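Glutamyl endopeptidase (Staphylococcus epidermidis, PDB 6PYM) cleaves peptide bonds preferentially on the carbonyl side of glutamate, and also after aspartate, as a secreted serine protease of the S1B family. Local coordinates at residues F12-G17 with S68-N73; N126-V131 with V147-Y152; G155-Y160 with Y192-Y197. The protein carries 1 engineered substitution. All blocks are in the same frame, centred on the assembly; numbering follows the deposited sequence.

Interaction 1 (F12-G17 with S68-N73); sequences FNTTQG and SAKNEN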
loop_
_atom_site.group_PDB
_atom_site.type_symbol
_atom_site.label_atom_id
_atom_site.label_comp_id
_atom_site.label_asym_id
_atom_site.label_seq_id
_atom_site.Cartn_x
_atom_site.Cartn_y
_atom_site.Cartn_z
ATOM N N PHE A 12 -6.796 14.019 -6.211
ATOM C CA PHE A 12 -8.124 14.517 -5.885
ATOM C C PHE A 12 -9.219 13.555 -6.301
ATOM O O PHE A 12 -10.203 13.382 -5.574
ATOM C CB PHE A 12 -8.319 15.897 -6.521
ATOM C CG PHE A 12 -7.243 16.856 -6.125
ATOM C CD1 PHE A 12 -7.284 17.468 -4.894
ATOM C CD2 PHE A 12 -6.149 17.076 -6.948
ATOM C CE1 PHE A 12 -6.276 18.327 -4.512
ATOM C CE2 PHE A 12 -5.146 17.933 -6.570
ATOM C CZ PHE A 12 -5.214 18.556 -5.357
ATOM N N ASN A 13 -9.053 12.907 -7.447
ATOM C CA ASN A 13 -10.022 11.926 -7.932
ATOM C C ASN A 13 -9.644 10.542 -7.402
ATOM O O ASN A 13 -9.276 9.627 -8.139
ATOM C CB ASN A 13 -10.085 11.952 -9.454
ATOM C CG ASN A 13 -10.585 13.279 -9.984
ATOM O OD1 ASN A 13 -9.875 13.982 -10.707
ATOM N ND2 ASN A 13 -11.792 13.648 -9.604
ATOM N N THR A 14 -9.752 10.407 -6.080
ATOM C CA THR A 14 -9.214 9.242 -5.380
ATOM C C THR A 14 -9.991 7.961 -5.637
ATOM O O THR A 14 -9.473 6.881 -5.314
ATOM C CB THR A 14 -9.154 9.491 -3.873
ATOM O OG1 THR A 14 -10.476 9.757 -3.378
ATOM C CG2 THR A 14 -8.231 10.651 -3.545
ATOM N N THR A 15 -11.206 8.041 -6.190
ATOM C CA THR A 15 -11.977 6.848 -6.521
ATOM C C THR A 15 -11.846 6.447 -7.979
ATOM O O THR A 15 -12.476 5.470 -8.394
ATOM C CB THR A 15 -13.474 7.022 -6.197
ATOM O OG1 THR A 15 -14.064 7.988 -7.085
ATOM C CG2 THR A 15 -13.700 7.445 -4.759
ATOM N N GLN A 16 -11.040 7.153 -8.762
ATOM C CA GLN A 16 -10.969 6.922 -10.195
ATOM C C GLN A 16 -9.650 6.272 -10.598
ATOM O O GLN A 16 -8.607 6.491 -9.978
ATOM C CB GLN A 16 -11.162 8.231 -10.966
ATOM C CG GLN A 16 -12.503 8.905 -10.716
ATOM C CD GLN A 16 -13.685 8.079 -11.203
ATOM O OE1 GLN A 16 -13.531 7.123 -11.979
ATOM N NE2 GLN A 16 -14.878 8.437 -10.737
ATOM N N GLY A 17 -9.708 5.459 -11.645
ATOM C CA GLY A 17 -8.505 4.831 -12.172
ATOM C C GLY A 17 -7.858 3.913 -11.156
ATOM O O GLY A 17 -8.533 3.249 -10.366
ATOM N N SER A 68 -9.562 4.735 -0.930
ATOM C CA SER A 68 -9.878 5.940 -1.690
ATOM C C SER A 68 -10.079 7.160 -0.809
ATOM O O SER A 68 -10.724 8.122 -1.243
ATOM C CB SER A 68 -11.098 5.780 -2.620
ATOM O OG SER A 68 -11.331 4.440 -3.027
ATOM N N ALA A 69 -9.565 7.158 0.421
ATOM C CA ALA A 69 -9.739 8.314 1.290
ATOM C C ALA A 69 -9.201 9.561 0.608
ATOM O O ALA A 69 -8.142 9.533 -0.030
ATOM C CB ALA A 69 -8.993 8.095 2.601
ATOM N N LYS A 70 -9.954 10.655 0.724
ATOM C CA LYS A 70 -9.602 11.913 0.076
ATOM C C LYS A 70 -9.138 12.981 1.050
ATOM O O LYS A 70 -8.228 13.752 0.720
ATOM C CB LYS A 70 -10.772 12.442 -0.762
ATOM C CG LYS A 70 -10.416 13.711 -1.528
ATOM C CD LYS A 70 -11.525 14.148 -2.447
ATOM C CE LYS A 70 -11.139 15.419 -3.177
ATOM N NZ LYS A 70 -10.833 16.537 -2.242
ATOM N N ASN A 71 -9.752 13.047 2.229
ATOM C CA ASN A 71 -9.265 13.843 3.353
ATOM C C ASN A 71 -9.970 13.342 4.610
ATOM O O ASN A 71 -10.789 12.424 4.554
ATOM C CB ASN A 71 -9.431 15.353 3.123
ATOM C CG ASN A 71 -10.880 15.769 2.928
ATOM O OD1 ASN A 71 -11.707 15.616 3.823
ATOM N ND2 ASN A 71 -11.183 16.314 1.762
ATOM N N GLU A 72 -9.642 13.958 5.750
ATOM C CA GLU A 72 -10.140 13.519 7.053
ATOM C C GLU A 72 -11.661 13.580 7.155
ATOM O O GLU A 72 -12.245 12.870 7.984
ATOM C CB GLU A 72 -9.501 14.400 8.134
ATOM C CG GLU A 72 -9.737 13.967 9.566
ATOM C CD GLU A 72 -9.019 14.859 10.566
ATOM O OE1 GLU A 72 -8.522 15.935 10.163
ATOM O OE2 GLU A 72 -8.947 14.480 11.751
ATOM N N ASN A 73 -12.309 14.410 6.342
ATOM C CA ASN A 73 -13.759 14.551 6.348
ATOM C C ASN A 73 -14.392 14.003 5.078
ATOM O O ASN A 73 -15.543 14.333 4.775
ATOM C CB ASN A 73 -14.152 16.016 6.543
ATOM C CG ASN A 73 -13.539 16.621 7.784
ATOM O OD1 ASN A 73 -12.803 17.606 7.710
ATOM N ND2 ASN A 73 -13.834 16.032 8.932
#

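Interaction 2 (N126-V131 with V147-Y152); sequences NENITV and VGKVVY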
loop_
_atom_site.group_PDB
_atom_site.type_symbol
_atom_site.label_atom_id
_atom_site.label_comp_id
_atom_site.label_asym_id
_atom_site.label_seq_id
_atom_site.Cartn_x
_atom_site.Cartn_y
_atom_site.Cartn_z
ATOM N N ASN A 126 16.290 1.746 -12.989
ATOM C CA ASN A 126 16.112 2.940 -13.822
ATOM C C ASN A 126 14.675 3.101 -14.313
ATOM O O ASN A 126 14.360 4.105 -14.964
ATOM C CB ASN A 126 17.091 3.020 -15.007
ATOM C CG ASN A 126 17.180 4.404 -15.612
ATOM O OD1 ASN A 126 17.249 5.404 -14.899
ATOM N ND2 ASN A 126 17.174 4.468 -16.940
ATOM N N GLU A 127 13.794 2.155 -14.020
ATOM C CA GLU A 127 12.408 2.256 -14.447
ATOM C C GLU A 127 11.682 3.360 -13.677
ATOM O O GLU A 127 11.898 3.546 -12.476
ATOM C CB GLU A 127 11.744 0.911 -14.187
ATOM C CG GLU A 127 10.299 0.825 -14.527
ATOM C CD GLU A 127 9.787 -0.593 -14.430
ATOM O OE1 GLU A 127 10.612 -1.538 -14.445
ATOM O OE2 GLU A 127 8.557 -0.763 -14.343
ATOM N N ASN A 128 10.816 4.087 -14.376
ATOM C CA ASN A 128 10.034 5.157 -13.771
ATOM C C ASN A 128 8.818 4.574 -13.064
ATOM O O ASN A 128 8.059 3.796 -13.650
ATOM C CB ASN A 128 9.567 6.128 -14.852
ATOM C CG ASN A 128 10.708 6.900 -15.479
ATOM O OD1 ASN A 128 11.613 7.361 -14.794
ATOM N ND2 ASN A 128 10.661 7.049 -16.797
ATOM N N ILE A 129 8.626 4.962 -11.802
ATOM C CA ILE A 129 7.591 4.395 -10.947
ATOM C C ILE A 129 6.954 5.507 -10.124
ATOM O O ILE A 129 7.421 6.648 -10.103
ATOM C CB ILE A 129 8.157 3.301 -10.019
ATOM C CG1 ILE A 129 9.285 3.881 -9.164
ATOM C CG2 ILE A 129 8.641 2.088 -10.834
ATOM C CD1 ILE A 129 9.571 3.094 -7.913
ATOM N N THR A 130 5.873 5.154 -9.430
ATOM C CA THR A 130 5.267 6.016 -8.430
ATOM C C THR A 130 5.042 5.236 -7.145
ATOM O O THR A 130 4.902 4.009 -7.160
ATOM C CB THR A 130 3.926 6.597 -8.895
ATOM O OG1 THR A 130 3.053 5.536 -9.311
ATOM C CG2 THR A 130 4.123 7.575 -10.044
ATOM N N VAL A 131 5.008 5.961 -6.029
ATOM C CA VAL A 131 4.571 5.430 -4.741
ATOM C C VAL A 131 3.445 6.334 -4.276
ATOM O O VAL A 131 3.638 7.551 -4.157
ATOM C CB VAL A 131 5.716 5.359 -3.716
ATOM C CG1 VAL A 131 5.188 4.963 -2.336
ATOM C CG2 VAL A 131 6.742 4.353 -4.180
ATOM N N VAL A 147 6.937 10.551 -7.393
ATOM C CA VAL A 147 7.461 10.130 -8.690
ATOM C C VAL A 147 8.974 9.932 -8.600
ATOM O O VAL A 147 9.686 10.794 -8.076
ATOM C CB VAL A 147 7.134 11.194 -9.753
ATOM C CG1 VAL A 147 7.847 10.903 -11.061
ATOM C CG2 VAL A 147 5.624 11.298 -9.965
ATOM N N GLY A 148 9.469 8.833 -9.159
ATOM C CA GLY A 148 10.907 8.632 -9.217
ATOM C C GLY A 148 11.271 7.372 -9.975
ATOM O O GLY A 148 10.506 6.893 -10.814
ATOM N N LYS A 149 12.452 6.839 -9.675
ATOM C CA LYS A 149 13.009 5.705 -10.399
ATOM C C LYS A 149 13.495 4.619 -9.451
ATOM O O LYS A 149 13.946 4.885 -8.334
ATOM C CB LYS A 149 14.208 6.134 -11.261
ATOM C CG LYS A 149 13.865 7.036 -12.441
ATOM C CD LYS A 149 15.134 7.459 -13.179
ATOM C CE LYS A 149 14.820 8.054 -14.539
ATOM N NZ LYS A 149 14.351 7.007 -15.489
ATOM N N VAL A 150 13.434 3.381 -9.942
ATOM C CA VAL A 150 14.017 2.245 -9.241
ATOM C C VAL A 150 15.535 2.358 -9.260
ATOM O O VAL A 150 16.142 2.614 -10.308
ATOM C CB VAL A 150 13.581 0.942 -9.924
ATOM C CG1 VAL A 150 14.250 -0.267 -9.265
ATOM C CG2 VAL A 150 12.063 0.808 -9.927
ATOM N N VAL A 151 16.168 2.137 -8.111
ATOM C CA VAL A 151 17.625 2.173 -8.033
ATOM C C VAL A 151 18.255 0.850 -7.627
ATOM O O VAL A 151 19.480 0.708 -7.757
ATOM C CB VAL A 151 18.147 3.321 -7.141
ATOM C CG1 VAL A 151 17.643 4.671 -7.645
ATOM C CG2 VAL A 151 17.776 3.096 -5.677
ATOM N N TYR A 152 17.479 -0.122 -7.155
ATOM C CA TYR A 152 18.032 -1.375 -6.663
ATOM C C TYR A 152 16.926 -2.415 -6.642
ATOM O O TYR A 152 15.801 -2.118 -6.235
ATOM C CB TYR A 152 18.576 -1.208 -5.237
ATOM C CG TYR A 152 19.086 -2.482 -4.588
ATOM C CD1 TYR A 152 18.233 -3.322 -3.882
ATOM C CD2 TYR A 152 20.428 -2.820 -4.652
ATOM C CE1 TYR A 152 18.702 -4.482 -3.282
ATOM C CE2 TYR A 152 20.907 -3.971 -4.049
ATOM C CZ TYR A 152 20.039 -4.799 -3.375
ATOM O OH TYR A 152 20.520 -5.949 -2.780
HETATM O O HOH W 1 10.408 9.250 -12.988
#

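Interaction 3 (G155-Y160 with Y192-Y197); sequences GEELRY and YNSSVY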
loop_
_atom_site.group_PDB
_atom_site.type_symbol
_atom_site.label_atom_id
_atom_site.label_comp_id
_atom_site.label_asym_id
_atom_site.label_seq_id
_atom_site.Cartn_x
_atom_site.Cartn_y
_atom_site.Cartn_z
ATOM N N GLY A 155 16.586 -9.783 -4.151
ATOM C CA GLY A 155 15.765 -10.622 -3.297
ATOM C C GLY A 155 14.364 -10.055 -3.187
ATOM O O GLY A 155 13.653 -9.897 -4.187
ATOM N N GLU A 156 13.965 -9.730 -1.958
ATOM C CA GLU A 156 12.658 -9.152 -1.670
ATOM C C GLU A 156 12.719 -7.642 -1.456
ATOM O O GLU A 156 11.788 -7.067 -0.881
ATOM C CB GLU A 156 12.011 -9.853 -0.473
ATOM C CG GLU A 156 11.616 -11.291 -0.789
ATOM C CD GLU A 156 11.188 -12.104 0.424
ATOM O OE1 GLU A 156 11.199 -11.584 1.560
ATOM O OE2 GLU A 156 10.846 -13.292 0.228
ATOM N N GLU A 157 13.785 -6.988 -1.905
ATOM C CA GLU A 157 13.998 -5.569 -1.660
ATOM C C GLU A 157 14.028 -4.828 -2.987
ATOM O O GLU A 157 14.782 -5.194 -3.892
ATOM C CB GLU A 157 15.321 -5.378 -0.905
ATOM C CG GLU A 157 15.786 -3.932 -0.752
ATOM C CD GLU A 157 15.338 -3.278 0.547
ATOM O OE1 GLU A 157 14.403 -3.803 1.178
ATOM O OE2 GLU A 157 15.920 -2.228 0.925
ATOM N N LEU A 158 13.209 -3.786 -3.104
ATOM C CA LEU A 158 13.258 -2.877 -4.246
ATOM C C LEU A 158 13.360 -1.463 -3.698
ATOM O O LEU A 158 12.531 -1.056 -2.876
ATOM C CB LEU A 158 12.038 -3.039 -5.183
ATOM C CG LEU A 158 12.019 -2.181 -6.467
ATOM C CD1 LEU A 158 11.293 -2.871 -7.608
ATOM C CD2 LEU A 158 11.382 -0.817 -6.212
ATOM N N ARG A 159 14.376 -0.723 -4.138
ATOM C CA ARG A 159 14.636 0.619 -3.638
ATOM C C ARG A 159 14.471 1.643 -4.747
ATOM O O ARG A 159 14.611 1.331 -5.934
ATOM C CB ARG A 159 16.055 0.732 -3.078
ATOM C CG ARG A 159 16.344 -0.234 -1.952
ATOM C CD ARG A 159 17.816 -0.238 -1.610
ATOM N NE ARG A 159 18.088 -1.163 -0.516
ATOM C CZ ARG A 159 19.302 -1.564 -0.152
ATOM N NH1 ARG A 159 20.376 -1.127 -0.797
ATOM N NH2 ARG A 159 19.441 -2.412 0.857
ATOM N N TYR A 160 14.213 2.886 -4.339
ATOM C CA TYR A 160 13.937 3.954 -5.290
ATOM C C TYR A 160 14.411 5.293 -4.739
ATOM O O TYR A 160 14.686 5.440 -3.542
ATOM C CB TYR A 160 12.451 4.010 -5.689
ATOM C CG TYR A 160 11.499 3.532 -4.614
ATOM C CD1 TYR A 160 11.189 4.322 -3.507
ATOM C CD2 TYR A 160 10.903 2.289 -4.714
ATOM C CE1 TYR A 160 10.313 3.872 -2.538
ATOM C CE2 TYR A 160 10.038 1.826 -3.752
ATOM C CZ TYR A 160 9.740 2.616 -2.664
ATOM O OH TYR A 160 8.869 2.130 -1.721
ATOM N N TYR A 192 17.989 6.298 0.149
ATOM C CA TYR A 192 16.984 5.678 -0.707
ATOM C C TYR A 192 15.760 5.384 0.145
ATOM O O TYR A 192 15.818 5.396 1.378
ATOM C CB TYR A 192 17.487 4.378 -1.355
ATOM C CG TYR A 192 18.071 3.409 -0.363
ATOM C CD1 TYR A 192 17.256 2.623 0.449
ATOM C CD2 TYR A 192 19.446 3.303 -0.208
ATOM C CE1 TYR A 192 17.798 1.754 1.371
ATOM C CE2 TYR A 192 19.996 2.432 0.704
ATOM C CZ TYR A 192 19.171 1.668 1.498
ATOM O OH TYR A 192 19.728 0.805 2.416
ATOM N N ASN A 193 14.657 5.094 -0.535
ATOM C CA ASN A 193 13.495 4.490 0.091
ATOM C C ASN A 193 13.316 3.068 -0.425
ATOM O O ASN A 193 13.829 2.707 -1.486
ATOM C CB ASN A 193 12.256 5.361 -0.119
ATOM C CG ASN A 193 12.293 6.588 0.762
ATOM O OD1 ASN A 193 12.358 6.469 1.989
ATOM N ND2 ASN A 193 12.330 7.766 0.154
ATOM N N SER A 194 12.608 2.256 0.361
ATOM C CA SER A 194 12.591 0.812 0.182
ATOM C C SER A 194 11.181 0.248 0.222
ATOM O O SER A 194 10.321 0.710 0.977
ATOM C CB SER A 194 13.363 0.109 1.305
ATOM O OG SER A 194 14.713 0.528 1.372
ATOM N N SER A 195 10.996 -0.826 -0.541
ATOM C CA SER A 195 9.750 -1.567 -0.601
ATOM C C SER A 195 10.036 -3.062 -0.584
ATOM O O SER A 195 11.143 -3.520 -0.903
ATOM C CB SER A 195 8.976 -1.221 -1.876
ATOM O OG SER A 195 9.650 -1.673 -3.044
ATOM N N VAL A 196 9.015 -3.817 -0.191
ATOM C CA VAL A 196 9.008 -5.262 -0.373
ATOM C C VAL A 196 8.708 -5.537 -1.834
ATOM O O VAL A 196 7.631 -5.191 -2.333
ATOM C CB VAL A 196 7.963 -5.942 0.522
ATOM C CG1 VAL A 196 8.036 -7.463 0.350
ATOM C CG2 VAL A 196 8.166 -5.545 1.970
ATOM N N TYR A 197 9.656 -6.172 -2.517
ATOM C CA TYR A 197 9.515 -6.501 -3.927
ATOM C C TYR A 197 8.631 -7.731 -4.076
ATOM O O TYR A 197 8.858 -8.751 -3.416
ATOM C CB TYR A 197 10.903 -6.802 -4.475
ATOM C CG TYR A 197 11.001 -7.049 -5.956
ATOM C CD1 TYR A 197 10.395 -6.200 -6.870
ATOM C CD2 TYR A 197 11.750 -8.109 -6.442
ATOM C CE1 TYR A 197 10.519 -6.405 -8.227
ATOM C CE2 TYR A 197 11.876 -8.324 -7.803
ATOM C CZ TYR A 197 11.260 -7.468 -8.685
ATOM O OH TYR A 197 11.380 -7.664 -10.038
#

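Interaction 1 (F12-G17 with S68-N73)
Thr-14 lays its hydroxyl and methyl branches against the backbone of residues 68 to 70. With chi1 at 60°, OG1 sits between its own backbone N and carbonyl carbon and gives its proton to Ser-68 O at 2.7 Å from Thr-14 OG1. The donor stands 37° above the plane of that carbonyl. The other branch faces the next peptide, Thr-14 CG2 being 3.7 Å from Ala-69 O, an oxygen whose hydrogen bond is with the hydroxyl of Tyr-134. Threonine suits this buried place because a single short side chain supplies both a donor and an apolar methyl.

Thr-15 adds less. Its CG2 rests 3.8 Å from Ser-68 CB, a small apolar touch; Ser-68 OG is engaged by Asp-20 O and Asn-77 ND2. Lys-70 runs fully extended from CB to CE, its CG anti to the backbone N (chi1 -176°), and its aliphatic part passes the carbonyl of Phe-12, with Lys-70 CE 3.3 Å from Phe-12 O.

A type I turn from Asn-13 to Gln-16 directs Thr-14 at the other loop and leaves Thr-15 touching it through CG2. Residues 12-17 follow strand 8-11 and lead toward strand 22-27, whereas 68-73 leave strand 64-67 and precede strand 80-87, so two irregular connections meet beside the six-stranded barrel.

Interaction 2 (N126-V131 with V147-Y152)
Ile-129 and Val-150 meet on the buried face of this strand pair, their side chains crossing at about a right angle with Ile-129 CG2 3.8 Å from Val-150 CG2. Branched residues fill this face well, and Tyr-160, Val-173 and Ile-181 pack against Ile-129 to continue the apolar layer. Beneath them the backbones are firmly joined: Ile-129 and Gly-148 form a hydrogen-bonded antiparallel pair, with Ile-129 N 2.9 Å from Gly-148 O and Gly-148 N answering to Ile-129 O. Glycine leaves the face beside Ile-129 without a competing side chain.

The face carrying Asn-128 and Lys-149 is polar and more open. Lys-149 lies alongside both asparagines and bends at its last torsion (chi4 -71°), which brings NZ to 2.8 Å from Asn-128 OD1 and 2.9 Å from Asn-126 O. The ammonium stands 39° above the amide plane of Asn-128, and a weak bond to Asn-126 OD1 adds a third oxygen. Two side-chain amide oxygens and a backbone carbonyl would thus help to satisfy the ammonium without a carboxylate in this contact. A water donates to Asn-128 OD1 and, weakly, to Gly-148 O. Farther along this face the contact thins to two methyls, Thr-130 CG2 and Val-147 CG2, 4.0 Å apart.

At the far end Asn-126, in a left-handed backbone conformation that asparagine tolerates well, extends the pairing through its N to Val-150 O at 2.8 Å. Strands 128-133 and 143-154 make an antiparallel beta hairpin, a building block of the C-terminal barrel in chymotrypsin-like proteases.

Interaction 3 (G155-Y160 with Y192-Y197)
Arg-159 stretches across Ser-194 and Tyr-192 where two antiparallel strands of the C-terminal, chymotrypsin-like barrel pair. Its CB lies 3.4 Å from Asn-193 O, and CG passes near Ser-194 OG. Arg-159 CD sits over the Tyr-192 ring as a CH-pi contact, 3.6 Å from the centroid. NE donates a nearly straight hydrogen bond, part of a salt bridge, 2.8 Å to Glu-157 OE2 on that oxygen's anti lone pair, in the guanidinium plane. At the tip the guanidinium stacks flat on Tyr-192, planes 6° apart, with Arg-159 CZ 4.2 Å from the ring centroid, off-centre, putting Tyr-192 OH over the guanidinium. Tyr-152 makes a second cation-pi contact. Arginine, flat and charged, suits this place; Glu-157, held also by Tyr-185, fixes its rotation. On the Arg-159 face the Val-196 side chain comes within about 4 Å (nearest atoms) of that of Asp-93, a predicted charge-relay residue.

On the face of Leu-158 and Tyr-160, Ser-195 N and OG both donate to Leu-158 O, at 2.8 and 3.0 Å, the hydroxyl being serine's second donor. Tyr-160 lays one ring face near Asn-193 O, while its hydroxyl bonds His-184. Asn-193 ND2 reaches Leu-162 O, and its OD1 bonds Val-1 N.

Followed from the N terminus, the three contacts come in series and none nests in or crosses another. Interaction 1 closes the first and longest loop, about 50 residues holding much of the six-stranded barrel; it starts just after strand 8-11, which itself pairs with strand 143-154 of the other sheet. Interaction 2 then closes a short hairpin, and interaction 3 brings the chain back across some 30 residues to strand 157-160. Interactions 2 and 3 share one sheet and touch, with probable backbone bonds between Val-151, Tyr-152 and Arg-159, and Lys-149 O packing on Tyr-160 CB. Interaction 1 lies apart, its centre about 26 Å from that of interaction 3.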